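Solute-binding periplasmic protein of iron/siderophore ABC transporter (Yersinia pestis, PDB 6B2Y) probably captures chelated iron in the periplasm and delivers it to an ABC transporter for import. Local coordinates at residues P77-K90 with F103-T116. Numbering follows the deposited sequence.
Sequences PLDRIVGWQGDFRK and FPQIDQIPLIGNTT
The W84 indole is held between I109 CG2, 3.8 Å from the centroid of its five-membered ring and 7° off the normal, and F88 CD2 of its own segment on the opposite face. In W84 a chi1 of 49° folds the indole back over its own backbone and turns it toward 103-116, where I106 and L111 meet its edge. Both are branched aliphatics, suited to filling in around a rigid rim; I106 CG1 comes within 3.7 Å of W84 CH2. The indole NH has a weak bond to a water that donates to the carbonyls of I106 and I109, so the ring's one polar atom is accommodated within an apolar setting. A short parallel pairing joins the strands: W84 N donates to P110 O (3.0 Å), and I112 N to W84 O from above the carbonyl plane. Proline suits position 110, where only the carbonyl is used. Before the strands, L78 CD1 packs on I106 CB, and P77 CG lies over the F103 ring, a CH-pi contact.

L111 CD2 lies over the centre of the flat R89 guanidinium, 3.6 Å from CZ, while R89 NH2 still bonds S119; the chain bends at chi3 (82°). K90 is long enough for NZ to reach T115 O (3.0 Å). Within 77-90, the Q85 amide both accepts from D87 N and donates to D87 OD1, shaping the turn before the helix; OE1 also accepts from G63 N. Segment 103-116, carrying edge strand 111-112 of one lobe's parallel sheet, is thus held by apolar packing from F103 to L111 and by R89 and K90 from L111 to T116.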
loop_
_atom_site.group_PDB
_atom_site.type_symbol
_atom_site.label_atom_id
_atom_site.label_comp_id
_atom_site.label_asym_id
_atom_site.label_seq_id
_atom_site.Cartn_x
_atom_site.Cartn_y
_atom_site.Cartn_z
ATOM N N PRO A 77 -3.528 -1.399 -18.842
ATOM C CA PRO A 77 -3.496 -1.963 -17.479
ATOM C C PRO A 77 -4.481 -3.090 -17.239
ATOM O O PRO A 77 -4.225 -3.957 -16.395
ATOM C CB PRO A 77 -3.830 -0.747 -16.602
ATOM C CG PRO A 77 -4.584 0.193 -17.533
ATOM C CD PRO A 77 -3.865 0.034 -18.833
ATOM N N LEU A 78 -5.617 -3.108 -17.936
ATOM C CA LEU A 78 -6.670 -4.071 -17.631
ATOM C C LEU A 78 -6.722 -5.235 -18.600
ATOM O O LEU A 78 -7.485 -6.180 -18.374
ATOM C CB LEU A 78 -8.032 -3.365 -17.608
ATOM C CG LEU A 78 -8.113 -2.257 -16.556
ATOM C CD1 LEU A 78 -9.443 -1.537 -16.595
ATOM C CD2 LEU A 78 -7.846 -2.819 -15.161
ATOM N N ASP A 79 -5.903 -5.198 -19.651
ATOM C CA ASP A 79 -6.033 -6.117 -20.779
ATOM C C ASP A 79 -5.967 -7.590 -20.369
ATOM O O ASP A 79 -6.631 -8.437 -20.983
ATOM C CB ASP A 79 -4.937 -5.790 -21.793
ATOM C CG ASP A 79 -5.350 -6.048 -23.210
ATOM O OD1 ASP A 79 -5.777 -5.079 -23.879
ATOM O OD2 ASP A 79 -5.205 -7.208 -23.664
ATOM N N ARG A 80 -5.152 -7.936 -19.369
ATOM C CA ARG A 80 -4.942 -9.335 -19.019
ATOM C C ARG A 80 -5.622 -9.746 -17.722
ATOM O O ARG A 80 -5.422 -10.872 -17.272
ATOM C CB ARG A 80 -3.447 -9.653 -18.913
ATOM C CG ARG A 80 -2.676 -9.412 -20.176
ATOM C CD ARG A 80 -1.337 -10.136 -20.129
ATOM N NE ARG A 80 -0.357 -9.384 -19.351
ATOM C CZ ARG A 80 0.839 -9.858 -19.011
ATOM N NH1 ARG A 80 1.182 -11.091 -19.364
ATOM N NH2 ARG A 80 1.673 -9.100 -18.302
ATOM N N ILE A 81 -6.403 -8.865 -17.104
ATOM C CA ILE A 81 -7.111 -9.188 -15.867
ATOM C C ILE A 81 -8.437 -9.849 -16.218
ATOM O O ILE A 81 -9.342 -9.188 -16.730
ATOM C CB ILE A 81 -7.352 -7.945 -15.005
ATOM C CG1 ILE A 81 -6.055 -7.170 -14.809
ATOM C CG2 ILE A 81 -7.958 -8.366 -13.679
ATOM C CD1 ILE A 81 -4.934 -8.005 -14.276
ATOM N N VAL A 82 -8.578 -11.140 -15.902
ATOM C CA VAL A 82 -9.830 -11.845 -16.187
ATOM C C VAL A 82 -10.687 -12.049 -14.947
ATOM O O VAL A 82 -11.760 -12.670 -15.035
ATOM C CB VAL A 82 -9.561 -13.195 -16.881
ATOM C CG1 VAL A 82 -8.798 -12.959 -18.175
ATOM C CG2 VAL A 82 -8.809 -14.128 -15.959
ATOM N N GLY A 83 -10.258 -11.535 -13.797
ATOM C CA GLY A 83 -11.033 -11.623 -12.574
ATOM C C GLY A 83 -10.246 -11.057 -11.414
ATOM O O GLY A 83 -9.015 -11.167 -11.398
ATOM N N TRP A 84 -10.917 -10.448 -10.442
ATOM C CA TRP A 84 -10.172 -9.986 -9.283
ATOM C C TRP A 84 -11.046 -10.041 -8.043
ATOM O O TRP A 84 -12.267 -9.867 -8.105
ATOM C CB TRP A 84 -9.605 -8.566 -9.454
ATOM C CG TRP A 84 -10.539 -7.478 -9.950
ATOM C CD1 TRP A 84 -11.919 -7.448 -9.878
ATOM C CD2 TRP A 84 -10.151 -6.246 -10.592
ATOM N NE1 TRP A 84 -12.389 -6.282 -10.427
ATOM C CE2 TRP A 84 -11.333 -5.531 -10.877
ATOM C CE3 TRP A 84 -8.914 -5.681 -10.954
ATOM C CZ2 TRP A 84 -11.317 -4.280 -11.509
ATOM C CZ3 TRP A 84 -8.903 -4.441 -11.583
ATOM C CH2 TRP A 84 -10.097 -3.758 -11.861
ATOM N N GLN A 85 -10.387 -10.297 -6.918
ATOM C CA GLN A 85 -11.014 -10.193 -5.613
ATOM C C GLN A 85 -11.518 -8.767 -5.384
ATOM O O GLN A 85 -11.010 -7.804 -5.958
ATOM C CB GLN A 85 -10.003 -10.614 -4.547
ATOM C CG GLN A 85 -10.552 -10.815 -3.159
ATOM C CD GLN A 85 -10.459 -9.547 -2.357
ATOM O OE1 GLN A 85 -9.767 -8.597 -2.758
ATOM N NE2 GLN A 85 -11.179 -9.498 -1.240
ATOM N N GLY A 86 -12.534 -8.635 -4.528
ATOM C CA GLY A 86 -13.316 -7.405 -4.473
ATOM C C GLY A 86 -12.647 -6.217 -3.808
ATOM O O GLY A 86 -13.231 -5.127 -3.824
ATOM N N ASP A 87 -11.449 -6.379 -3.235
ATOM C CA ASP A 87 -10.869 -5.293 -2.444
ATOM C C ASP A 87 -10.589 -4.037 -3.265
ATOM O O ASP A 87 -10.601 -2.929 -2.721
ATOM C CB ASP A 87 -9.564 -5.743 -1.785
ATOM C CG ASP A 87 -9.782 -6.613 -0.561
ATOM O OD1 ASP A 87 -10.949 -6.854 -0.174
ATOM O OD2 ASP A 87 -8.769 -7.067 0.009
ATOM N N PHE A 88 -10.253 -4.174 -4.546
ATOM C CA PHE A 88 -9.909 -2.978 -5.301
ATOM C C PHE A 88 -11.141 -2.102 -5.516
ATOM O O PHE A 88 -11.131 -0.902 -5.212
ATOM C CB PHE A 88 -9.275 -3.350 -6.642
ATOM C CG PHE A 88 -8.939 -2.160 -7.505
ATOM C CD1 PHE A 88 -8.092 -1.166 -7.040
ATOM C CD2 PHE A 88 -9.457 -2.051 -8.794
ATOM C CE1 PHE A 88 -7.775 -0.071 -7.826
ATOM C CE2 PHE A 88 -9.153 -0.962 -9.583
ATOM C CZ PHE A 88 -8.311 0.031 -9.105
ATOM N N ARG A 89 -12.221 -2.687 -6.028
ATOM C CA ARG A 89 -13.415 -1.871 -6.269
ATOM C C ARG A 89 -14.056 -1.407 -4.963
ATOM O O ARG A 89 -14.521 -0.264 -4.862
ATOM C CB ARG A 89 -14.436 -2.640 -7.101
ATOM C CG ARG A 89 -15.610 -1.759 -7.534
ATOM C CD ARG A 89 -16.680 -2.576 -8.216
ATOM N NE ARG A 89 -17.562 -3.252 -7.273
ATOM C CZ ARG A 89 -18.291 -4.324 -7.570
ATOM N NH1 ARG A 89 -18.225 -4.860 -8.788
ATOM N NH2 ARG A 89 -19.075 -4.872 -6.650
ATOM N N LYS A 90 -14.094 -2.279 -3.959
ATOM C CA LYS A 90 -14.860 -2.002 -2.749
ATOM C C LYS A 90 -14.089 -1.155 -1.742
ATOM O O LYS A 90 -14.675 -0.286 -1.076
ATOM C CB LYS A 90 -15.288 -3.317 -2.107
ATOM C CG LYS A 90 -16.336 -3.109 -1.032
ATOM C CD LYS A 90 -16.147 -4.070 0.132
ATOM C CE LYS A 90 -17.204 -3.821 1.203
ATOM N NZ LYS A 90 -18.345 -4.769 1.108
ATOM N N PHE A 103 -11.169 3.644 -18.911
ATOM C CA PHE A 103 -11.294 2.265 -19.376
ATOM C C PHE A 103 -12.654 1.733 -18.946
ATOM O O PHE A 103 -12.777 1.070 -17.908
ATOM C CB PHE A 103 -10.165 1.388 -18.826
ATOM C CG PHE A 103 -8.795 1.849 -19.220
ATOM C CD1 PHE A 103 -8.209 1.390 -20.392
ATOM C CD2 PHE A 103 -8.085 2.731 -18.413
ATOM C CE1 PHE A 103 -6.947 1.816 -20.765
ATOM C CE2 PHE A 103 -6.815 3.157 -18.774
ATOM C CZ PHE A 103 -6.245 2.702 -19.956
ATOM N N PRO A 104 -13.701 1.995 -19.730
ATOM C CA PRO A 104 -15.049 1.589 -19.306
ATOM C C PRO A 104 -15.227 0.093 -19.173
ATOM O O PRO A 104 -16.101 -0.345 -18.418
ATOM C CB PRO A 104 -15.953 2.162 -20.408
ATOM C CG PRO A 104 -15.137 3.228 -21.067
ATOM C CD PRO A 104 -13.716 2.766 -20.984
ATOM N N GLN A 105 -14.431 -0.707 -19.877
ATOM C CA GLN A 105 -14.503 -2.161 -19.798
ATOM C C GLN A 105 -14.113 -2.706 -18.427
ATOM O O GLN A 105 -14.215 -3.921 -18.213
ATOM C CB GLN A 105 -13.605 -2.781 -20.870
ATOM C CG GLN A 105 -12.112 -2.556 -20.655
ATOM C CD GLN A 105 -11.583 -1.301 -21.339
ATOM O OE1 GLN A 105 -12.252 -0.266 -21.384
ATOM N NE2 GLN A 105 -10.367 -1.389 -21.870
ATOM N N ILE A 106 -13.681 -1.843 -17.503
ATOM C CA ILE A 106 -13.370 -2.292 -16.148
ATOM C C ILE A 106 -14.577 -2.958 -15.501
ATOM O O ILE A 106 -14.421 -3.895 -14.707
ATOM C CB ILE A 106 -12.840 -1.114 -15.300
ATOM C CG1 ILE A 106 -12.166 -1.636 -14.026
ATOM C CG2 ILE A 106 -13.954 -0.101 -14.990
ATOM C CD1 ILE A 106 -11.560 -0.561 -13.178
ATOM N N ASP A 107 -15.798 -2.529 -15.858
ATOM C CA ASP A 107 -16.994 -3.103 -15.250
ATOM C C ASP A 107 -17.255 -4.530 -15.706
ATOM O O ASP A 107 -18.057 -5.229 -15.079
ATOM C CB ASP A 107 -18.222 -2.235 -15.550
ATOM C CG ASP A 107 -18.412 -1.108 -14.537
ATOM O OD1 ASP A 107 -19.344 -0.299 -14.737
ATOM O OD2 ASP A 107 -17.641 -1.020 -13.544
ATOM N N GLN A 108 -16.601 -4.980 -16.772
ATOM C CA GLN A 108 -16.763 -6.341 -17.253
ATOM C C GLN A 108 -15.856 -7.336 -16.544
ATOM O O GLN A 108 -16.021 -8.544 -16.730
ATOM C CB GLN A 108 -16.510 -6.389 -18.760
ATOM C CG GLN A 108 -17.436 -5.485 -19.566
ATOM C CD GLN A 108 -18.900 -5.733 -19.266
ATOM O OE1 GLN A 108 -19.416 -6.826 -19.511
ATOM N NE2 GLN A 108 -19.581 -4.721 -18.722
ATOM N N ILE A 109 -14.914 -6.876 -15.726
ATOM C CA ILE A 109 -14.040 -7.815 -15.031
ATOM C C ILE A 109 -14.830 -8.442 -13.888
ATOM O O ILE A 109 -15.353 -7.713 -13.029
ATOM C CB ILE A 109 -12.759 -7.126 -14.530
ATOM C CG1 ILE A 109 -12.015 -6.497 -15.719
ATOM C CG2 ILE A 109 -11.885 -8.125 -13.780
ATOM C CD1 ILE A 109 -10.753 -5.734 -15.363
ATOM N N PRO A 110 -14.965 -9.766 -13.856
ATOM C CA PRO A 110 -15.752 -10.407 -12.794
ATOM C C PRO A 110 -15.060 -10.323 -11.443
ATOM O O PRO A 110 -13.829 -10.339 -11.342
ATOM C CB PRO A 110 -15.864 -11.866 -13.253
ATOM C CG PRO A 110 -15.402 -11.886 -14.687
ATOM C CD PRO A 110 -14.499 -10.720 -14.874
ATOM N N LEU A 111 -15.876 -10.247 -10.392
ATOM C CA LEU A 111 -15.382 -10.204 -9.024
ATOM C C LEU A 111 -15.487 -11.586 -8.403
ATOM O O LEU A 111 -16.458 -12.306 -8.636
ATOM C CB LEU A 111 -16.163 -9.199 -8.177
ATOM C CG LEU A 111 -15.578 -7.792 -8.171
ATOM C CD1 LEU A 111 -15.954 -7.057 -9.463
ATOM C CD2 LEU A 111 -16.059 -7.035 -6.955
ATOM N N ILE A 112 -14.476 -11.951 -7.620
ATOM C CA ILE A 112 -14.409 -13.241 -6.949
ATOM C C ILE A 112 -14.169 -12.998 -5.463
ATOM O O ILE A 112 -13.555 -12.000 -5.073
ATOM C CB ILE A 112 -13.292 -14.122 -7.554
ATOM C CG1 ILE A 112 -11.921 -13.578 -7.150
ATOM C CG2 ILE A 112 -13.390 -14.151 -9.066
ATOM C CD1 ILE A 112 -10.768 -14.157 -7.923
ATOM N N GLY A 113 -14.685 -13.895 -4.621
ATOM C CA GLY A 113 -14.305 -13.921 -3.217
ATOM C C GLY A 113 -15.381 -13.566 -2.211
ATOM O O GLY A 113 -15.117 -13.657 -1.001
ATOM N N ASN A 114 -16.562 -13.120 -2.656
ATOM C CA ASN A 114 -17.761 -12.985 -1.810
ATOM C C ASN A 114 -17.653 -11.840 -0.798
ATOM O O ASN A 114 -18.116 -11.962 0.335
ATOM C CB ASN A 114 -18.090 -14.303 -1.091
ATOM C CG ASN A 114 -19.537 -14.373 -0.620
ATOM O OD1 ASN A 114 -20.460 -13.980 -1.338
ATOM N ND2 ASN A 114 -19.737 -14.874 0.596
ATOM N N THR A 115 -17.057 -10.716 -1.201
ATOM C CA THR A 115 -17.013 -9.536 -0.339
ATOM C C THR A 115 -17.781 -8.361 -0.932
ATOM O O THR A 115 -17.716 -7.253 -0.385
ATOM C CB THR A 115 -15.569 -9.116 -0.042
ATOM O OG1 THR A 115 -14.959 -8.580 -1.226
ATOM C CG2 THR A 115 -14.759 -10.305 0.451
ATOM N N THR A 116 -18.493 -8.568 -2.034
ATOM C CA THR A 116 -19.308 -7.513 -2.634
ATOM C C THR A 116 -20.691 -8.041 -2.990
ATOM O O THR A 116 -20.930 -9.249 -2.941
ATOM C CB THR A 116 -18.649 -6.931 -3.898
ATOM O OG1 THR A 116 -18.555 -7.950 -4.903
ATOM C CG2 THR A 116 -17.255 -6.402 -3.579
HETATM O O HOH W 1 -14.720 -5.161 -12.213
HETATM O O HOH W 2 -12.403 -12.593 -0.271
HETATM O O HOH W 3 -13.858 -10.173 -3.116
HETATM O O HOH W 4 -13.303 -6.254 0.032
#